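PDB 2OX7: hypothetical protein from Enterococcus faecalis, which is of unknown function but belongs to the YopX protein family. Local coordinates for residues P5-A9 / E19-P23; E83-L87 / G135-E139. One frame throughout, in Å; residues are numbered along the deposited sequence.

Interaction 1 of 2, residues P5-A9 / E19-P23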
loop_
_atom_site.group_PDB
_atom_site.type_symbol
_atom_site.label_atom_id
_atom_site.label_comp_id
_atom_site.label_asym_id
_atom_site.label_seq_id
_atom_site.Cartn_x
_atom_site.Cartn_y
_atom_site.Cartn_z
ATOM N N PRO A 5 0.893 -10.435 19.347
ATOM C CA PRO A 5 1.661 -9.293 19.908
ATOM C C PRO A 5 2.905 -9.736 20.672
ATOM O O PRO A 5 2.835 -10.475 21.667
ATOM C CB PRO A 5 0.692 -8.599 20.859
ATOM C CG PRO A 5 -0.464 -9.533 21.040
ATOM C CD PRO A 5 -0.408 -10.643 20.021
ATOM N N LYS A 6 4.039 -9.249 20.206
ATOM C CA LYS A 6 5.295 -9.568 20.793
ATOM C C LYS A 6 6.058 -8.261 20.841
ATOM O O LYS A 6 6.085 -7.516 19.839
ATOM C CB LYS A 6 6.015 -10.630 19.964
ATOM C CG LYS A 6 7.351 -11.009 20.506
ATOM C CD LYS A 6 7.877 -12.217 19.744
ATOM C CE LYS A 6 8.895 -12.956 20.579
ATOM N NZ LYS A 6 8.166 -13.876 21.526
ATOM N N PHE A 7 6.655 -7.964 22.000
ATOM C CA PHE A 7 7.297 -6.677 22.202
ATOM C C PHE A 7 8.706 -6.811 22.728
ATOM O O PHE A 7 9.005 -7.740 23.492
ATOM C CB PHE A 7 6.497 -5.791 23.202
ATOM C CG PHE A 7 5.086 -5.544 22.768
ATOM C CD1 PHE A 7 4.788 -4.536 21.849
ATOM C CD2 PHE A 7 4.064 -6.341 23.254
ATOM C CE1 PHE A 7 3.459 -4.336 21.424
ATOM C CE2 PHE A 7 2.761 -6.161 22.836
ATOM C CZ PHE A 7 2.458 -5.151 21.918
ATOM N N ARG A 8 9.546 -5.859 22.339
ATOM C CA ARG A 8 10.885 -5.676 22.941
ATOM C C ARG A 8 10.985 -4.226 23.410
ATOM O O ARG A 8 10.216 -3.356 22.970
ATOM C CB ARG A 8 12.017 -6.008 21.961
ATOM C CG ARG A 8 12.110 -5.041 20.801
ATOM C CD ARG A 8 13.142 -5.459 19.781
ATOM N NE ARG A 8 13.281 -4.410 18.750
ATOM C CZ ARG A 8 14.064 -4.531 17.678
ATOM N NH1 ARG A 8 14.726 -5.661 17.489
ATOM N NH2 ARG A 8 14.136 -3.539 16.787
ATOM N N ALA A 9 11.921 -3.961 24.324
ATOM C CA ALA A 9 12.068 -2.623 24.890
ATOM C C ALA A 9 13.526 -2.239 25.012
ATOM O O ALA A 9 14.362 -3.056 25.401
ATOM C CB ALA A 9 11.422 -2.532 26.250
ATOM N N GLU A 19 14.178 -8.395 25.754
ATOM C CA GLU A 19 13.309 -9.164 24.870
ATOM C C GLU A 19 12.036 -9.617 25.550
ATOM O O GLU A 19 11.992 -9.787 26.774
ATOM C CB GLU A 19 14.044 -10.369 24.278
ATOM C CG GLU A 19 15.301 -10.003 23.527
ATOM C CD GLU A 19 15.030 -9.174 22.270
ATOM O OE1 GLU A 19 13.917 -9.262 21.692
ATOM O OE2 GLU A 19 15.947 -8.433 21.857
ATOM N N ASN A 20 11.001 -9.814 24.738
ATOM C CA ASN A 20 9.786 -10.470 25.152
ATOM C C ASN A 20 9.186 -9.889 26.418
ATOM O O ASN A 20 8.882 -10.626 27.375
ATOM C CB ASN A 20 9.998 -11.977 25.274
ATOM C CG ASN A 20 8.919 -12.765 24.574
ATOM O OD1 ASN A 20 9.110 -13.943 24.251
ATOM N ND2 ASN A 20 7.763 -12.135 24.352
ATOM N N VAL A 21 8.984 -8.573 26.395
ATOM C CA VAL A 21 8.393 -7.807 27.516
ATOM C C VAL A 21 6.883 -7.628 27.348
ATOM O O VAL A 21 6.358 -7.731 26.228
ATOM C CB VAL A 21 9.039 -6.393 27.685
ATOM C CG1 VAL A 21 10.571 -6.468 27.789
ATOM C CG2 VAL A 21 8.622 -5.401 26.566
ATOM N N THR A 22 6.186 -7.340 28.454
ATOM C CA THR A 22 4.768 -6.992 28.385
ATOM C C THR A 22 4.591 -5.555 28.835
ATOM O O THR A 22 4.773 -5.246 30.009
ATOM C CB THR A 22 3.911 -7.927 29.267
ATOM O OG1 THR A 22 4.153 -9.285 28.884
ATOM C CG2 THR A 22 2.424 -7.628 29.099
ATOM N N PRO A 23 4.267 -4.647 27.900
ATOM C CA PRO A 23 4.114 -3.242 28.259
ATOM C C PRO A 23 2.742 -2.980 28.877
ATOM O O PRO A 23 1.743 -3.560 28.442
ATOM C CB PRO A 23 4.252 -2.527 26.907
ATOM C CG PRO A 23 3.716 -3.503 25.919
ATOM C CD PRO A 23 4.020 -4.877 26.457
HETATM O O HOH W 1 5.932 -9.601 24.385
HETATM O O HOH W 2 15.645 -7.636 19.432
#
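This is a buried, perpendicular crossing of two strand segments at a corner between two antiparallel sheets: the axes of 7-9 and 21-23 pass 6.1 Å apart at 90°. The chain leaves the sheet of 7-11 and 16-19 at N20, whose phi/psi of 51/53 is left-handed, and 21-25 joins that of 31-41, where T22 bonds to I35. One direct backbone bond spans the corner, V21 N to F7 O (3.0 Å, 149°). Water 1 extends it, accepting from F7 N (3.0 Å) and donating to V21 O (2.7 Å). At the bend, K6 NZ donates to N20 OD1 (2.9 Å), while water 2 links R8 NH1 (2.9 Å) to E19 OE2 (2.6 Å); R8 NH2 pairs with D85 and the carbonyl of E83. Apolar contacts accompany these bonds. P23 CG sits over the F7 ring, 4.0 Å from its centroid and 15° off the normal, a CH-pi contact, and V21 CG2 lies 4.0 Å from both F7 CB and A9 CB. P5 and F7 also pack against F7 and P5, respectively, of the second subunit. The geometry is that of a chain turning a corner between two antiparallel sheets, with left-handed N20 as the hinge between strands 16-19 and 21-25.

Interaction 2 of 2, residues E83-L87 / G135-E139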
loop_
_atom_site.group_PDB
_atom_site.type_symbol
_atom_site.label_atom_id
_atom_site.label_comp_id
_atom_site.label_asym_id
_atom_site.label_seq_id
_atom_site.Cartn_x
_atom_site.Cartn_y
_atom_site.Cartn_z
ATOM N N GLU A 83 9.693 -3.310 14.694
ATOM C CA GLU A 83 9.883 -1.871 14.517
ATOM C C GLU A 83 11.285 -1.509 15.035
ATOM O O GLU A 83 11.745 -2.048 16.074
ATOM C CB GLU A 83 8.903 -1.064 15.372
ATOM C CG GLU A 83 7.433 -1.302 15.213
ATOM C CD GLU A 83 6.658 -0.426 16.226
ATOM O OE1 GLU A 83 6.352 -0.874 17.382
ATOM O OE2 GLU A 83 6.411 0.742 15.863
ATOM N N GLY A 84 11.916 -0.542 14.373
ATOM C CA GLY A 84 13.271 -0.086 14.770
ATOM C C GLY A 84 14.407 -0.899 14.165
ATOM O O GLY A 84 15.567 -0.446 14.158
ATOM N N ASP A 85 14.104 -2.095 13.637
ATOM C CA ASP A 85 15.134 -2.852 12.940
ATOM C C ASP A 85 15.628 -2.153 11.700
ATOM O O ASP A 85 14.906 -1.377 11.064
ATOM C CB ASP A 85 14.647 -4.266 12.556
ATOM C CG ASP A 85 14.713 -5.262 13.738
ATOM O OD1 ASP A 85 15.455 -5.025 14.739
ATOM O OD2 ASP A 85 14.065 -6.325 13.660
ATOM N N ILE A 86 16.853 -2.494 11.308
ATOM C CA ILE A 86 17.457 -2.001 10.054
ATOM C C ILE A 86 17.760 -3.177 9.141
ATOM O O ILE A 86 18.425 -4.168 9.569
ATOM C CB ILE A 86 18.775 -1.177 10.370
ATOM C CG1 ILE A 86 18.428 0.063 11.214
ATOM C CG2 ILE A 86 19.550 -0.896 9.043
ATOM C CD1 ILE A 86 19.665 0.698 11.972
ATOM N N LEU A 87 17.212 -3.136 7.915
ATOM C CA LEU A 87 17.366 -4.269 6.977
ATOM C C LEU A 87 18.268 -3.880 5.826
ATOM O O LEU A 87 18.275 -2.707 5.408
ATOM C CB LEU A 87 16.015 -4.682 6.405
ATOM C CG LEU A 87 15.155 -5.597 7.288
ATOM C CD1 LEU A 87 14.796 -5.020 8.645
ATOM C CD2 LEU A 87 13.900 -5.823 6.465
ATOM N N GLY A 135 20.779 -4.930 12.479
ATOM C CA GLY A 135 20.844 -4.091 13.680
ATOM C C GLY A 135 19.562 -3.314 13.868
ATOM O O GLY A 135 18.519 -3.592 13.224
ATOM N N ASN A 136 19.605 -2.361 14.791
ATOM C CA ASN A 136 18.454 -1.523 15.008
ATOM C C ASN A 136 18.932 -0.140 15.399
ATOM O O ASN A 136 20.122 0.065 15.708
ATOM C CB ASN A 136 17.504 -2.137 16.020
ATOM C CG ASN A 136 18.115 -2.246 17.434
ATOM O OD1 ASN A 136 18.220 -1.263 18.139
ATOM N ND2 ASN A 136 18.483 -3.465 17.839
ATOM N N ILE A 137 18.003 0.796 15.358
ATOM C CA ILE A 137 18.300 2.210 15.516
ATOM C C ILE A 137 18.768 2.563 16.927
ATOM O O ILE A 137 19.398 3.602 17.124
ATOM C CB ILE A 137 17.064 3.095 15.097
ATOM C CG1 ILE A 137 15.868 2.782 15.981
ATOM C CG2 ILE A 137 16.765 2.876 13.619
ATOM C CD1 ILE A 137 14.670 3.756 15.851
ATOM N N HIS A 138 18.490 1.703 17.907
ATOM C CA HIS A 138 18.835 2.022 19.297
ATOM C C HIS A 138 20.201 1.487 19.676
ATOM O O HIS A 138 21.044 2.232 20.246
ATOM C CB HIS A 138 17.747 1.482 20.232
ATOM C CG HIS A 138 16.434 2.137 20.028
ATOM N ND1 HIS A 138 16.266 3.503 20.153
ATOM C CD2 HIS A 138 15.232 1.638 19.674
ATOM C CE1 HIS A 138 15.009 3.810 19.893
ATOM N NE2 HIS A 138 14.363 2.697 19.599
ATOM N N GLU A 139 20.430 0.207 19.377
ATOM C CA GLU A 139 21.692 -0.447 19.673
ATOM C C GLU A 139 22.772 -0.028 18.719
ATOM O O GLU A 139 23.954 -0.139 19.041
ATOM C CB GLU A 139 21.568 -1.971 19.636
ATOM C CG GLU A 139 20.769 -2.540 20.769
ATOM C CD GLU A 139 20.775 -4.035 20.792
ATOM O OE1 GLU A 139 21.507 -4.605 21.626
ATOM O OE2 GLU A 139 20.044 -4.648 19.995
HETATM O O HOH W 3 18.045 -5.568 15.832
#
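Each segment contributes a glycine whose backbone angles leave no room for a CB: at G84 (phi/psi 86/-16) and G135 (152/-169) a CB would jam against the preceding carbonyl oxygen. At G84 it would also lie 3.8 Å from I137 CG1. D85 and N136 form a non-hydrogen-bonded antiparallel pair with CA atoms 4.1 Å apart. Backbone bonds made by the two glycine carbonyls flank that pair, I86 N to G135 O (2.8 Å, 157°) and I137 N to G84 O (3.0 Å, 153°), and D85 CA adds a CA-H...O contact to G135 O at 3.5 Å. These bonds join the start of strand 85-89 to the end of strand 131-136, an outermost strand of a four-stranded antiparallel sheet within this chain; 101-107 lies on the other side of 85-89. Beyond the strand end, N136 OD1 accepts from H138 N (3.0 Å) in an Asx turn and from E139 N (2.9 Å) in an Asx motif, while N136 ND2 donates to E139 OE2 (2.9 Å). Water 3 connects N136 ND2 to D85 OD1, each 2.9 Å away; D85 OD1 also forms a salt bridge with R8, and OD2 accepts from F82 N. I86 CD1 packs on I137 CG2 at 4.0 Å, and the ring of H138 stacks with W10 of strand 7-11.

Overall arrangement
Interaction 1 closes before interaction 2 opens, so the two follow in series along the chain, with centres about 15 Å apart and each about 8 Å from the chain centre. They lie in different sheets: 7-9, on strand 7-11, belongs with strands 16-19 and 65-71, 21-23 with 31-41 and 46-56, and interaction 2 with the sheet of 85-89 and 131-136. R8 bridges the gap directly, its NH2 lying 2.9 Å from D85 OD1 in a salt bridge and 2.9 Å from E83 O in a probable hydrogen bond, while packing 3.7 Å from N136 CB. R8 of strand 7-11 thus takes part at the corner and also touches the edge of the third sheet, linking the two contacts.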